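Side-chain contacts in glycerate 2-kinase (Pyrococcus horikoshii, PDB 1X3L), which catalyses the ATP-dependent, magnesium-assisted phosphorylation of D-glycerate to 2-phosphoglycerate and accepts several other phosphate donors: residues K354-E359 with T385-R390; G379-T384 with E407-V412. One frame throughout, in Å; residues are numbered along the deposited sequence.

Contact 1: K354-E359 with T385-R390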
loop_
_atom_site.group_PDB
_atom_site.type_symbol
_atom_site.label_atom_id
_atom_site.label_comp_id
_atom_site.label_asym_id
_atom_site.label_seq_id
_atom_site.Cartn_x
_atom_site.Cartn_y
_atom_site.Cartn_z
ATOM N N LYS A 354 -10.566 -27.223 -10.169
ATOM C CA LYS A 354 -10.139 -27.029 -11.547
ATOM C C LYS A 354 -8.694 -27.422 -11.827
ATOM O O LYS A 354 -8.359 -27.726 -12.968
ATOM C CB LYS A 354 -10.378 -25.579 -11.981
ATOM C CG LYS A 354 -11.800 -25.321 -12.485
ATOM C CD LYS A 354 -12.006 -23.860 -12.845
ATOM C CE LYS A 354 -13.374 -23.624 -13.462
ATOM N NZ LYS A 354 -13.486 -24.210 -14.818
ATOM N N ILE A 355 -7.831 -27.421 -10.813
ATOM C CA ILE A 355 -6.439 -27.789 -11.062
ATOM C C ILE A 355 -6.120 -29.199 -10.583
ATOM O O ILE A 355 -4.959 -29.614 -10.583
ATOM C CB ILE A 355 -5.424 -26.796 -10.409
ATOM C CG1 ILE A 355 -5.462 -26.913 -8.883
ATOM C CG2 ILE A 355 -5.737 -25.358 -10.849
ATOM C CD1 ILE A 355 -4.317 -26.164 -8.190
ATOM N N SER A 356 -7.153 -29.929 -10.175
ATOM C CA SER A 356 -6.986 -31.301 -9.710
ATOM C C SER A 356 -6.274 -32.152 -10.765
ATOM O O SER A 356 -6.621 -32.115 -11.946
ATOM C CB SER A 356 -8.353 -31.919 -9.390
ATOM O OG SER A 356 -8.206 -33.234 -8.878
ATOM N N ASP A 357 -5.269 -32.906 -10.325
ATOM C CA ASP A 357 -4.489 -33.783 -11.198
ATOM C C ASP A 357 -3.552 -33.086 -12.186
ATOM O O ASP A 357 -2.938 -33.740 -13.031
ATOM C CB ASP A 357 -5.415 -34.734 -11.963
ATOM C CG ASP A 357 -6.097 -35.737 -11.051
ATOM O OD1 ASP A 357 -5.411 -36.287 -10.163
ATOM O OD2 ASP A 357 -7.311 -35.981 -11.226
ATOM N N LEU A 358 -3.435 -31.767 -12.090
ATOM C CA LEU A 358 -2.538 -31.046 -12.984
ATOM C C LEU A 358 -1.207 -30.778 -12.275
ATOM O O LEU A 358 -1.139 -30.776 -11.042
ATOM C CB LEU A 358 -3.171 -29.717 -13.422
ATOM C CG LEU A 358 -4.524 -29.816 -14.130
ATOM C CD1 LEU A 358 -5.035 -28.420 -14.473
ATOM C CD2 LEU A 358 -4.379 -30.659 -15.391
ATOM N N GLU A 359 -0.151 -30.586 -13.055
ATOM C CA GLU A 359 1.166 -30.287 -12.500
ATOM C C GLU A 359 1.170 -28.773 -12.327
ATOM O O GLU A 359 1.851 -28.046 -13.056
ATOM C CB GLU A 359 2.273 -30.705 -13.473
ATOM C CG GLU A 359 2.388 -32.204 -13.678
ATOM C CD GLU A 359 2.622 -32.942 -12.374
ATOM O OE1 GLU A 359 3.489 -32.503 -11.588
ATOM O OE2 GLU A 359 1.945 -33.961 -12.132
ATOM N N THR A 385 -4.300 -31.386 -4.102
ATOM C CA THR A 385 -5.168 -30.890 -3.040
ATOM C C THR A 385 -6.635 -31.305 -3.065
ATOM O O THR A 385 -7.172 -31.737 -2.042
ATOM C CB THR A 385 -5.105 -29.361 -2.947
ATOM O OG1 THR A 385 -3.735 -28.947 -2.823
ATOM C CG2 THR A 385 -5.877 -28.885 -1.722
ATOM N N TYR A 386 -7.291 -31.175 -4.212
ATOM C CA TYR A 386 -8.697 -31.536 -4.285
ATOM C C TYR A 386 -8.944 -32.953 -3.760
ATOM O O TYR A 386 -9.789 -33.162 -2.891
ATOM C CB TYR A 386 -9.214 -31.417 -5.721
ATOM C CG TYR A 386 -10.713 -31.583 -5.806
ATOM C CD1 TYR A 386 -11.567 -30.665 -5.198
ATOM C CD2 TYR A 386 -11.281 -32.681 -6.453
ATOM C CE1 TYR A 386 -12.951 -30.837 -5.225
ATOM C CE2 TYR A 386 -12.665 -32.864 -6.486
ATOM C CZ TYR A 386 -13.492 -31.939 -5.867
ATOM O OH TYR A 386 -14.856 -32.122 -5.874
ATOM N N LYS A 387 -8.192 -33.923 -4.271
ATOM C CA LYS A 387 -8.376 -35.301 -3.839
ATOM C C LYS A 387 -8.058 -35.523 -2.366
ATOM O O LYS A 387 -8.658 -36.390 -1.725
ATOM C CB LYS A 387 -7.570 -36.249 -4.731
ATOM C CG LYS A 387 -8.195 -36.373 -6.124
ATOM C CD LYS A 387 -7.509 -37.398 -7.028
ATOM C CE LYS A 387 -8.255 -37.495 -8.367
ATOM N NZ LYS A 387 -7.635 -38.447 -9.333
ATOM N N LYS A 388 -7.129 -34.744 -1.819
ATOM C CA LYS A 388 -6.801 -34.883 -0.407
ATOM C C LYS A 388 -7.998 -34.402 0.413
ATOM O O LYS A 388 -8.314 -34.969 1.459
ATOM C CB LYS A 388 -5.538 -34.088 -0.059
ATOM C CG LYS A 388 -4.263 -34.732 -0.602
ATOM C CD LYS A 388 -3.011 -33.906 -0.318
ATOM C CE LYS A 388 -1.776 -34.566 -0.934
ATOM N NZ LYS A 388 -0.544 -33.732 -0.779
ATOM N N LEU A 389 -8.669 -33.365 -0.080
ATOM C CA LEU A 389 -9.846 -32.820 0.589
ATOM C C LEU A 389 -10.988 -33.841 0.534
ATOM O O LEU A 389 -11.683 -34.069 1.529
ATOM C CB LEU A 389 -10.283 -31.515 -0.087
ATOM C CG LEU A 389 -9.383 -30.283 0.087
ATOM C CD1 LEU A 389 -9.754 -29.206 -0.925
ATOM C CD2 LEU A 389 -9.516 -29.752 1.511
ATOM N N ARG A 390 -11.171 -34.459 -0.630
ATOM C CA ARG A 390 -12.226 -35.448 -0.806
ATOM C C ARG A 390 -11.954 -36.698 0.029
ATOM O O ARG A 390 -12.884 -37.346 0.505
ATOM C CB ARG A 390 -12.363 -35.811 -2.287
ATOM C CG ARG A 390 -12.801 -34.638 -3.158
ATOM C CD ARG A 390 -14.125 -34.057 -2.669
ATOM N NE ARG A 390 -15.236 -34.984 -2.884
ATOM C CZ ARG A 390 -16.327 -35.036 -2.126
ATOM N NH1 ARG A 390 -16.463 -34.218 -1.090
ATOM N NH2 ARG A 390 -17.290 -35.906 -2.409
HETATM O O HOH W 1 -6.611 -33.536 -6.550
#
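Lys387 reaches from the first turn of helix 385-391 to the carboxylate of Asp357, and its ammonium group sits almost evenly between the two oxygens. NZ lies 3.1 Å from Asp357 OD2 and 3.2 Å from Asp357 OD1, each oxygen offering its syn lone pair, so the salt bridge is bifurcated. The two side chains meet at about a right angle: the lysine, with CG beside its backbone N (chi1 -72°) and every later torsion extended, arrives as a straight rod whose CE also touches the carboxylate. Asp357 is presented by a type II beta turn from Ile355 to Leu358, in which it holds the third position with a positive phi of 71°.

Beside the salt bridge, Ser356 points at Tyr386. Its CB and OG both lie 3.8 Å from Tyr386 CB, whereas the ring, anti to its own backbone N (chi1 -171°), is carried off from Ser356, toward Thr352 and Arg353, and Arg390 CG lies over one face, near the rim. A water bridges the serine hydroxyl and the helix backbone, 2.8 Å from Ser356 OG and accepting at 2.8 Å from Lys387 N, an amide in the first turn of the helix. The loop between helix 343-351 and strand 359-366 is thus tied to this helix start by polar links at the surface, where the water satisfies the amide and solvent would probably weaken the charge pair.

Contact 2: G379-T384 with E407-V412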
loop_
_atom_site.group_PDB
_atom_site.type_symbol
_atom_site.label_atom_id
_atom_site.label_comp_id
_atom_site.label_asym_id
_atom_site.label_seq_id
_atom_site.Cartn_x
_atom_site.Cartn_y
_atom_site.Cartn_z
ATOM N N GLY A 379 -3.699 -18.956 1.124
ATOM C CA GLY A 379 -3.712 -20.387 0.892
ATOM C C GLY A 379 -2.742 -20.820 -0.189
ATOM O O GLY A 379 -2.318 -20.018 -1.019
ATOM N N ILE A 380 -2.377 -22.095 -0.168
ATOM C CA ILE A 380 -1.465 -22.645 -1.162
ATOM C C ILE A 380 -1.963 -24.054 -1.467
ATOM O O ILE A 380 -2.088 -24.888 -0.574
ATOM C CB ILE A 380 0.008 -22.646 -0.642
ATOM C CG1 ILE A 380 0.930 -23.289 -1.678
ATOM C CG2 ILE A 380 0.102 -23.363 0.710
ATOM C CD1 ILE A 380 2.426 -23.146 -1.348
ATOM N N VAL A 381 -2.268 -24.298 -2.739
ATOM C CA VAL A 381 -2.804 -25.577 -3.177
ATOM C C VAL A 381 -2.126 -26.045 -4.455
ATOM O O VAL A 381 -1.563 -25.244 -5.199
ATOM C CB VAL A 381 -4.325 -25.458 -3.463
ATOM C CG1 VAL A 381 -5.084 -25.086 -2.184
ATOM C CG2 VAL A 381 -4.564 -24.389 -4.531
ATOM N N ASP A 382 -2.174 -27.347 -4.709
ATOM C CA ASP A 382 -1.586 -27.883 -5.926
ATOM C C ASP A 382 -2.536 -28.891 -6.552
ATOM O O ASP A 382 -3.689 -29.003 -6.130
ATOM C CB ASP A 382 -0.220 -28.524 -5.648
ATOM C CG ASP A 382 -0.275 -29.597 -4.578
ATOM O OD1 ASP A 382 -1.249 -30.377 -4.566
ATOM O OD2 ASP A 382 0.665 -29.662 -3.754
ATOM N N GLY A 383 -2.055 -29.616 -7.559
ATOM C CA GLY A 383 -2.883 -30.597 -8.245
ATOM C C GLY A 383 -3.323 -31.803 -7.428
ATOM O O GLY A 383 -4.165 -32.591 -7.879
ATOM N N THR A 384 -2.770 -31.963 -6.232
ATOM C CA THR A 384 -3.146 -33.094 -5.388
ATOM C C THR A 384 -4.138 -32.689 -4.304
ATOM O O THR A 384 -4.748 -33.546 -3.665
ATOM C CB THR A 384 -1.939 -33.690 -4.656
ATOM O OG1 THR A 384 -1.559 -32.812 -3.589
ATOM C CG2 THR A 384 -0.766 -33.876 -5.604
ATOM N N GLU A 407 -10.701 -23.752 7.757
ATOM C CA GLU A 407 -10.769 -25.100 8.305
ATOM C C GLU A 407 -10.462 -26.195 7.289
ATOM O O GLU A 407 -9.900 -27.237 7.641
ATOM C CB GLU A 407 -12.147 -25.340 8.928
ATOM C CG GLU A 407 -12.487 -24.394 10.072
ATOM C CD GLU A 407 -11.444 -24.416 11.172
ATOM O OE1 GLU A 407 -11.073 -25.521 11.618
ATOM O OE2 GLU A 407 -10.997 -23.329 11.597
ATOM N N ALA A 408 -10.828 -25.973 6.031
ATOM C CA ALA A 408 -10.566 -26.976 5.003
ATOM C C ALA A 408 -9.084 -26.998 4.660
ATOM O O ALA A 408 -8.456 -28.057 4.659
ATOM C CB ALA A 408 -11.392 -26.687 3.747
ATOM N N LEU A 409 -8.533 -25.823 4.368
ATOM C CA LEU A 409 -7.121 -25.712 4.018
ATOM C C LEU A 409 -6.227 -26.214 5.147
ATOM O O LEU A 409 -5.177 -26.802 4.898
ATOM C CB LEU A 409 -6.765 -24.258 3.696
ATOM C CG LEU A 409 -7.398 -23.660 2.429
ATOM C CD1 LEU A 409 -7.018 -22.189 2.318
ATOM C CD2 LEU A 409 -6.924 -24.435 1.192
ATOM N N LYS A 410 -6.660 -25.981 6.382
ATOM C CA LYS A 410 -5.906 -26.396 7.561
ATOM C C LYS A 410 -5.648 -27.902 7.618
ATOM O O LYS A 410 -4.625 -28.341 8.141
ATOM C CB LYS A 410 -6.646 -25.967 8.836
ATOM C CG LYS A 410 -5.924 -26.323 10.131
ATOM C CD LYS A 410 -6.639 -25.769 11.366
ATOM C CE LYS A 410 -7.921 -26.530 11.674
ATOM N NZ LYS A 410 -8.659 -25.934 12.829
ATOM N N LYS A 411 -6.568 -28.687 7.068
ATOM C CA LYS A 411 -6.456 -30.143 7.107
ATOM C C LYS A 411 -5.627 -30.786 6.007
ATOM O O LYS A 411 -5.269 -31.958 6.105
ATOM C CB LYS A 411 -7.855 -30.758 7.104
ATOM C CG LYS A 411 -8.738 -30.260 8.236
ATOM C CD LYS A 411 -10.081 -30.947 8.221
ATOM C CE LYS A 411 -10.952 -30.475 9.369
ATOM N NZ LYS A 411 -12.286 -31.145 9.335
ATOM N N VAL A 412 -5.316 -30.031 4.962
ATOM C CA VAL A 412 -4.537 -30.575 3.860
ATOM C C VAL A 412 -3.247 -29.796 3.605
ATOM O O VAL A 412 -2.697 -29.827 2.503
ATOM C CB VAL A 412 -5.381 -30.620 2.569
ATOM C CG1 VAL A 412 -6.533 -31.618 2.736
ATOM C CG2 VAL A 412 -5.932 -29.241 2.258
#
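Leu409 packs its two methyl groups against strand 378-382, joining helix 405-411 to the mixed beta-sheet in a helix-on-sheet contact; both segments belong to the MOFRL family region. With CG beside the backbone N (chi1 -67°) and the chain extended beyond it, the leucine directs its branches at two places on the strand. CD2 touches Val381 CG1 at 3.9 Å, the two side chains crossing at about a right angle, and CD1 rests 4.0 Å from Gly379 CA, so this methyl lies directly against the main chain. All three residues are buried and no hydrogen bond crosses between the segments, so apolar packing carries the contact. Helix 343-351 packs on the same residues, its Ala348 lying against Val381 and its Gln345 and Leu349 against Leu409.

The solvent side is looser: Glu407 and Lys410, one turn apart, form a salt bridge along the helix, with Lys410 NZ 2.7 Å from Glu407 OE1 on its syn side; Lys410 is exposed, and neither residue touches the strand. The strand's far end is polar as well, turning at Asp382 toward helix 385-391. Asp382 OD2 pairs with Arg7, while OD1 takes two bonds from one residue: Thr384 N, a capping bond of 2.8 Å on the anti side with an N-H...O angle of 152°, and Thr384 OG1 at 2.6 Å on the syn side, 17° out of the carboxylate plane.

Both contacts lie in the MOFRL family region, on the same side of the chain's centre and with their centres about 9 Å apart. Their segments alternate along the chain: 354-359, 379-384, 385-390, then 407-412. Strand 378-382, in contact 2, runs through a short turn directly into helix 385-391, in contact 1, and in the mixed sheet it is antiparallel to strand 359-366, which the loop of contact 1 enters. The contacts meet directly, through a probable hydrogen bond from Asp357 N to Gly383 O (2.7 Å) and packing of Leu389 on Val412. A polar surface edge and a buried apolar core thus adjoin, away from Lys58, which probably binds substrate, as in relatives.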